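Local coordinates for protein type III restriction-modification enzyme EcoP15I Mod subunit (Escherichia coli, PDB 4ZCF) that methylates one adenine in the recognition site 5'-CAGCAG-3' using S-adenosyl-L-methionine and, together with the Res subunit, is required for DNA restriction, at residues Asn606-Tyr611 and Leu638-Arg643; Lys259-Asp264 and Asp383-Leu388. All coordinates share one frame; numbering follows the deposited sequence.

The two contacts share no helix, strand or sheet: their centres lie about 51 Å apart, on opposite sides of the chain's centre, and their nearest atoms about 38 Å. Interaction 2 closes first along the chain, joining two loops of the DNA methylase region, one leading into helix 264-279 and the other into strand 388-389. Interaction 1 follows near the C-terminus, pairing strands 607-611 and 639-643 at the edge of a five-stranded sheet, 639-643 being outermost within this chain. The nearest atom of interaction 2 lies about 3 Å from bound DNA, beside the second Mod subunit; that of interaction 1 lies about 39 Å away, beside Res, consistent with a Mod dimer binding both DNA and Res.

Interaction 1: residues Asn606-Tyr611 and Leu638-Arg643; sequences NKVVFY and LDLVVR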
loop_
_atom_site.group_PDB
_atom_site.type_symbol
_atom_site.label_atom_id
_atom_site.label_comp_id
_atom_site.label_asym_id
_atom_site.label_seq_id
_atom_site.Cartn_x
_atom_site.Cartn_y
_atom_site.Cartn_z
ATOM N N ASN A 606 32.191 18.148 -9.382
ATOM C CA ASN A 606 32.743 17.289 -8.336
ATOM C C ASN A 606 32.992 15.885 -8.854
ATOM O O ASN A 606 33.521 15.034 -8.137
ATOM C CB ASN A 606 31.782 17.258 -7.138
ATOM C CG ASN A 606 30.331 17.102 -7.521
ATOM O OD1 ASN A 606 29.845 15.998 -7.787
ATOM N ND2 ASN A 606 29.614 18.217 -7.588
ATOM N N LYS A 607 32.626 15.654 -10.104
ATOM C CA LYS A 607 32.740 14.365 -10.769
ATOM C C LYS A 607 33.037 14.634 -12.253
ATOM O O LYS A 607 32.429 15.534 -12.847
ATOM C CB LYS A 607 31.404 13.602 -10.591
ATOM C CG LYS A 607 31.459 12.103 -10.828
ATOM C CD LYS A 607 30.039 11.533 -10.806
ATOM C CE LYS A 607 29.828 10.438 -11.822
ATOM N NZ LYS A 607 28.399 10.250 -12.152
ATOM N N VAL A 608 34.014 13.899 -12.829
ATOM C CA VAL A 608 34.405 14.011 -14.250
ATOM C C VAL A 608 34.242 12.632 -14.896
ATOM O O VAL A 608 34.854 11.664 -14.440
ATOM C CB VAL A 608 35.819 14.631 -14.492
ATOM C CG1 VAL A 608 36.080 14.859 -15.981
ATOM C CG2 VAL A 608 36.000 15.934 -13.724
ATOM N N VAL A 609 33.354 12.537 -15.894
ATOM C CA VAL A 609 33.041 11.297 -16.630
ATOM C C VAL A 609 33.540 11.427 -18.088
ATOM O O VAL A 609 33.167 12.363 -18.777
ATOM C CB VAL A 609 31.523 10.923 -16.566
ATOM C CG1 VAL A 609 31.268 9.493 -17.037
ATOM C CG2 VAL A 609 30.947 11.145 -15.176
ATOM N N PHE A 610 34.378 10.502 -18.543
ATOM C CA PHE A 610 34.891 10.556 -19.915
ATOM C C PHE A 610 34.695 9.235 -20.664
ATOM O O PHE A 610 34.709 8.166 -20.056
ATOM C CB PHE A 610 36.368 11.029 -19.951
ATOM C CG PHE A 610 37.353 10.043 -19.364
ATOM C CD1 PHE A 610 37.640 10.047 -18.003
ATOM C CD2 PHE A 610 37.957 9.079 -20.163
ATOM C CE1 PHE A 610 38.497 9.093 -17.450
ATOM C CE2 PHE A 610 38.830 8.140 -19.609
ATOM C CZ PHE A 610 39.089 8.154 -18.257
ATOM N N TYR A 611 34.510 9.316 -21.981
ATOM C CA TYR A 611 34.333 8.143 -22.835
ATOM C C TYR A 611 35.698 7.473 -23.168
ATOM O O TYR A 611 36.473 8.004 -23.966
ATOM C CB TYR A 611 33.567 8.568 -24.098
ATOM C CG TYR A 611 33.256 7.472 -25.083
ATOM C CD1 TYR A 611 32.847 6.216 -24.652
ATOM C CD2 TYR A 611 33.270 7.715 -26.448
ATOM C CE1 TYR A 611 32.540 5.202 -25.561
ATOM C CE2 TYR A 611 32.989 6.704 -27.367
ATOM C CZ TYR A 611 32.612 5.450 -26.919
ATOM O OH TYR A 611 32.279 4.466 -27.820
ATOM N N LEU A 638 37.885 16.414 -7.236
ATOM C CA LEU A 638 37.109 15.892 -8.360
ATOM C C LEU A 638 37.372 14.411 -8.649
ATOM O O LEU A 638 38.516 14.034 -8.925
ATOM C CB LEU A 638 37.377 16.733 -9.621
ATOM C CG LEU A 638 36.804 18.150 -9.636
ATOM C CD1 LEU A 638 37.811 19.169 -9.121
ATOM C CD2 LEU A 638 36.350 18.532 -11.029
ATOM N N ASP A 639 36.307 13.574 -8.595
ATOM C CA ASP A 639 36.394 12.150 -8.935
ATOM C C ASP A 639 36.423 11.993 -10.453
ATOM O O ASP A 639 35.842 12.819 -11.167
ATOM C CB ASP A 639 35.238 11.329 -8.345
ATOM C CG ASP A 639 35.481 9.819 -8.384
ATOM O OD1 ASP A 639 36.563 9.371 -7.908
ATOM O OD2 ASP A 639 34.591 9.083 -8.881
ATOM N N LEU A 640 37.115 10.938 -10.941
ATOM C CA LEU A 640 37.280 10.672 -12.371
ATOM C C LEU A 640 36.783 9.284 -12.766
ATOM O O LEU A 640 37.418 8.278 -12.453
ATOM C CB LEU A 640 38.741 10.941 -12.814
ATOM C CG LEU A 640 39.051 10.806 -14.300
ATOM C CD1 LEU A 640 38.543 11.997 -15.092
ATOM C CD2 LEU A 640 40.525 10.602 -14.527
ATOM N N VAL A 641 35.657 9.244 -13.491
ATOM C CA VAL A 641 34.983 8.016 -13.918
ATOM C C VAL A 641 35.232 7.703 -15.402
ATOM O O VAL A 641 35.280 8.632 -16.214
ATOM C CB VAL A 641 33.460 8.147 -13.583
ATOM C CG1 VAL A 641 32.669 6.893 -13.961
ATOM C CG2 VAL A 641 33.246 8.486 -12.112
ATOM N N VAL A 642 35.378 6.394 -15.744
ATOM C CA VAL A 642 35.511 5.842 -17.103
ATOM C C VAL A 642 34.196 5.143 -17.499
ATOM O O VAL A 642 33.682 4.296 -16.747
ATOM C CB VAL A 642 36.657 4.807 -17.311
ATOM C CG1 VAL A 642 37.266 4.943 -18.707
ATOM C CG2 VAL A 642 37.723 4.871 -16.229
ATOM N N ARG A 643 33.723 5.406 -18.728
ATOM C CA ARG A 643 32.524 4.752 -19.238
ATOM C C ARG A 643 32.701 4.330 -20.699
ATOM O O ARG A 643 33.090 5.151 -21.530
ATOM C CB ARG A 643 31.276 5.637 -19.034
ATOM C CG ARG A 643 29.976 4.841 -19.043
ATOM C CD ARG A 643 28.827 5.605 -18.432
ATOM N NE ARG A 643 29.066 5.880 -17.024
ATOM C CZ ARG A 643 28.571 6.917 -16.366
ATOM N NH1 ARG A 643 27.820 7.813 -16.994
ATOM N NH2 ARG A 643 28.842 7.082 -15.082
#
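Strands 607-611 and 639-643 run parallel, with axes 4.6 Å apart at closest approach and N-to-C directions 22° apart, joined by five backbone hydrogen bonds, from Asp639 N to Asn606 O through Arg643 N to Phe610 O. Helix 618-629 connects them in a beta-alpha-beta crossover, and Val608 and Leu640 both touch its Leu627. Strand 639-643 is outermost in the sheet within this chain, and Phe757 of the Res chain packs on Leu640 and Val642. On the helix-facing side, Phe610 takes the crowded first torsion (chi1 68°), with CG between the backbone N and carbonyl carbon. Its ring thus reaches the neighbouring strand, where CD1 meets Leu640 CD1 at 3.6 Å and CE2 meets Val642 CG1 at 3.7 Å. An alanine here removes the ring, and would probably loosen the packing of Leu640 and Val642 on strand 607-611. On the opposite face, Val609 CG1 sits over the centre of the Arg643 guanidinium, 3.8 Å from Arg643 CZ. At the guanidinium edge, Lys607 NZ lies 4.3 Å from Arg643 NH2. The backbone ladder sets the pairing; one face is apolar, the other combines aliphatic contact with two cations whose repulsion is probably offset by salt bridges to Asp553.

Interaction 2: residues Lys259-Asp264 and Asp383-Leu388; sequences KSNISD and DYKQKL
Ser260 and Gln386 form a single antiparallel, hydrogen-bonded bridge: Ser260 N donates to Gln386 O and Gln386 N to Ser260 O, both at 2.9 Å and both in the plane of the accepting carbonyl. Packing is tightest around this bridge. With OG anti to the carbonyl carbon (chi1 -38°), the Ser263 hydroxyl approaches Gln386 CB at 3.5 Å and Tyr384 CE2 at 3.6 Å. Lys259, bent at chi2 and chi4, lays its chain over the bridge, CD standing 3.5 Å from Gln386 O. It crosses Lys385 obliquely, bringing CB to 3.8 Å from Lys385 CE, and then runs beside Lys387 in the same direction. Toward Ser263 the two segments diverge, and one water spans the gap, donating to Ser260 O and to Tyr384 O and accepting from Ser263 OG.

The loose, solvent side is confined to the exposed ends of Asn261 and Lys385, where Asn261 ND2 lies 3.5 Å from Lys385 CE. Asn261 ND2 and Lys385 NZ also stand 3.5 Å apart, but as two donors they make no hydrogen bond. The Lys387 ammonium leaves this contact: it bonds Asn232 OD1 and forms a salt bridge with Glu240, both of the second subunit.

The surroundings place this bridge at a junction. Tyr384 packs on a DNA phosphate and on Lys266 of helix 264-279. Ser263 occupies that helix's N-cap position without a side-chain capping bond, while Leu388 pairs in a parallel ladder with a strand of the second subunit, so the sheet runs on across the interface.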
loop_
_atom_site.group_PDB
_atom_site.type_symbol
_atom_site.label_atom_id
_atom_site.label_comp_id
_atom_site.label_asym_id
_atom_site.label_seq_id
_atom_site.Cartn_x
_atom_site.Cartn_y
_atom_site.Cartn_z
ATOM N N LYS A 259 -8.235 16.852 1.683
ATOM C CA LYS A 259 -9.289 17.866 1.599
ATOM C C LYS A 259 -8.950 18.897 0.546
ATOM O O LYS A 259 -7.775 19.160 0.299
ATOM C CB LYS A 259 -9.536 18.581 2.951
ATOM C CG LYS A 259 -10.221 17.748 4.041
ATOM C CD LYS A 259 -11.679 17.357 3.736
ATOM C CE LYS A 259 -12.439 16.833 4.944
ATOM N NZ LYS A 259 -11.842 15.596 5.523
ATOM N N SER A 260 -9.990 19.475 -0.065
ATOM C CA SER A 260 -9.913 20.590 -0.997
ATOM C C SER A 260 -10.444 21.822 -0.224
ATOM O O SER A 260 -11.514 21.742 0.406
ATOM C CB SER A 260 -10.763 20.318 -2.241
ATOM O OG SER A 260 -10.934 21.470 -3.056
ATOM N N ASN A 261 -9.676 22.939 -0.232
ATOM C CA ASN A 261 -10.105 24.179 0.419
ATOM C C ASN A 261 -10.702 25.188 -0.588
ATOM O O ASN A 261 -11.227 26.224 -0.176
ATOM C CB ASN A 261 -8.996 24.807 1.282
ATOM C CG ASN A 261 -9.524 25.507 2.534
ATOM O OD1 ASN A 261 -10.687 25.947 2.621
ATOM N ND2 ASN A 261 -8.682 25.605 3.554
ATOM N N ILE A 262 -10.643 24.873 -1.903
ATOM C CA ILE A 262 -11.207 25.731 -2.947
ATOM C C ILE A 262 -12.371 25.104 -3.746
ATOM O O ILE A 262 -12.291 24.991 -4.975
ATOM C CB ILE A 262 -10.155 26.512 -3.797
ATOM C CG1 ILE A 262 -8.910 25.649 -4.183
ATOM C CG2 ILE A 262 -9.751 27.816 -3.095
ATOM C CD1 ILE A 262 -8.968 24.970 -5.590
ATOM N N SER A 263 -13.465 24.717 -3.037
ATOM C CA SER A 263 -14.679 24.141 -3.632
ATOM C C SER A 263 -15.451 25.205 -4.381
ATOM O O SER A 263 -15.454 26.370 -3.976
ATOM C CB SER A 263 -15.604 23.552 -2.567
ATOM O OG SER A 263 -14.903 22.910 -1.518
ATOM N N ASP A 264 -16.167 24.787 -5.430
ATOM C CA ASP A 264 -17.003 25.651 -6.255
ATOM C C ASP A 264 -18.225 26.154 -5.490
ATOM O O ASP A 264 -18.515 27.343 -5.573
ATOM C CB ASP A 264 -17.404 24.929 -7.548
ATOM C CG ASP A 264 -16.217 24.476 -8.378
ATOM O OD1 ASP A 264 -15.267 25.284 -8.553
ATOM O OD2 ASP A 264 -16.225 23.313 -8.843
ATOM N N ASP A 383 -15.451 27.870 6.079
ATOM C CA ASP A 383 -14.682 26.844 6.774
ATOM C C ASP A 383 -14.926 25.412 6.252
ATOM O O ASP A 383 -14.427 24.460 6.852
ATOM C CB ASP A 383 -14.880 26.960 8.298
ATOM C CG ASP A 383 -14.170 28.172 8.883
ATOM O OD1 ASP A 383 -12.963 28.330 8.631
ATOM O OD2 ASP A 383 -14.831 28.977 9.565
ATOM N N TYR A 384 -15.651 25.275 5.115
ATOM C CA TYR A 384 -15.980 24.013 4.461
ATOM C C TYR A 384 -14.784 23.472 3.679
ATOM O O TYR A 384 -14.130 24.204 2.913
ATOM C CB TYR A 384 -17.224 24.143 3.556
ATOM C CG TYR A 384 -17.525 22.891 2.757
ATOM C CD1 TYR A 384 -17.984 21.732 3.382
ATOM C CD2 TYR A 384 -17.330 22.856 1.376
ATOM C CE1 TYR A 384 -18.225 20.565 2.658
ATOM C CE2 TYR A 384 -17.560 21.689 0.643
ATOM C CZ TYR A 384 -18.000 20.545 1.292
ATOM O OH TYR A 384 -18.232 19.392 0.582
ATOM N N LYS A 385 -14.508 22.180 3.893
ATOM C CA LYS A 385 -13.412 21.440 3.290
ATOM C C LYS A 385 -14.000 20.225 2.609
ATOM O O LYS A 385 -14.741 19.491 3.242
ATOM C CB LYS A 385 -12.374 21.073 4.360
ATOM C CG LYS A 385 -11.698 22.314 4.995
ATOM C CD LYS A 385 -10.179 22.170 5.174
ATOM C CE LYS A 385 -9.365 22.213 3.891
ATOM N NZ LYS A 385 -7.898 22.264 4.151
ATOM N N GLN A 386 -13.771 20.076 1.294
ATOM C CA GLN A 386 -14.353 19.002 0.486
ATOM C C GLN A 386 -13.511 17.763 0.585
ATOM O O GLN A 386 -12.316 17.807 0.290
ATOM C CB GLN A 386 -14.526 19.465 -0.982
ATOM C CG GLN A 386 -15.103 18.444 -1.988
ATOM C CD GLN A 386 -16.552 18.093 -1.778
ATOM O OE1 GLN A 386 -16.899 16.942 -1.474
ATOM N NE2 GLN A 386 -17.442 19.065 -1.961
ATOM N N LYS A 387 -14.137 16.661 1.018
ATOM C CA LYS A 387 -13.550 15.319 1.165
ATOM C C LYS A 387 -13.637 14.520 -0.161
ATOM O O LYS A 387 -14.384 14.895 -1.088
ATOM C CB LYS A 387 -14.318 14.535 2.257
ATOM C CG LYS A 387 -15.735 14.142 1.830
ATOM C CD LYS A 387 -16.531 13.481 2.909
ATOM C CE LYS A 387 -17.799 12.909 2.341
ATOM N NZ LYS A 387 -18.983 13.225 3.176
ATOM N N LEU A 388 -12.961 13.354 -0.198
ATOM C CA LEU A 388 -13.082 12.472 -1.339
ATOM C C LEU A 388 -14.094 11.373 -0.980
ATOM O O LEU A 388 -13.771 10.467 -0.234
ATOM C CB LEU A 388 -11.706 11.890 -1.721
ATOM C CG LEU A 388 -11.619 10.819 -2.816
ATOM C CD1 LEU A 388 -12.180 11.323 -4.166
ATOM C CD2 LEU A 388 -10.216 10.367 -2.972
HETATM O O HOH W 1 -13.611 23.683 0.437
#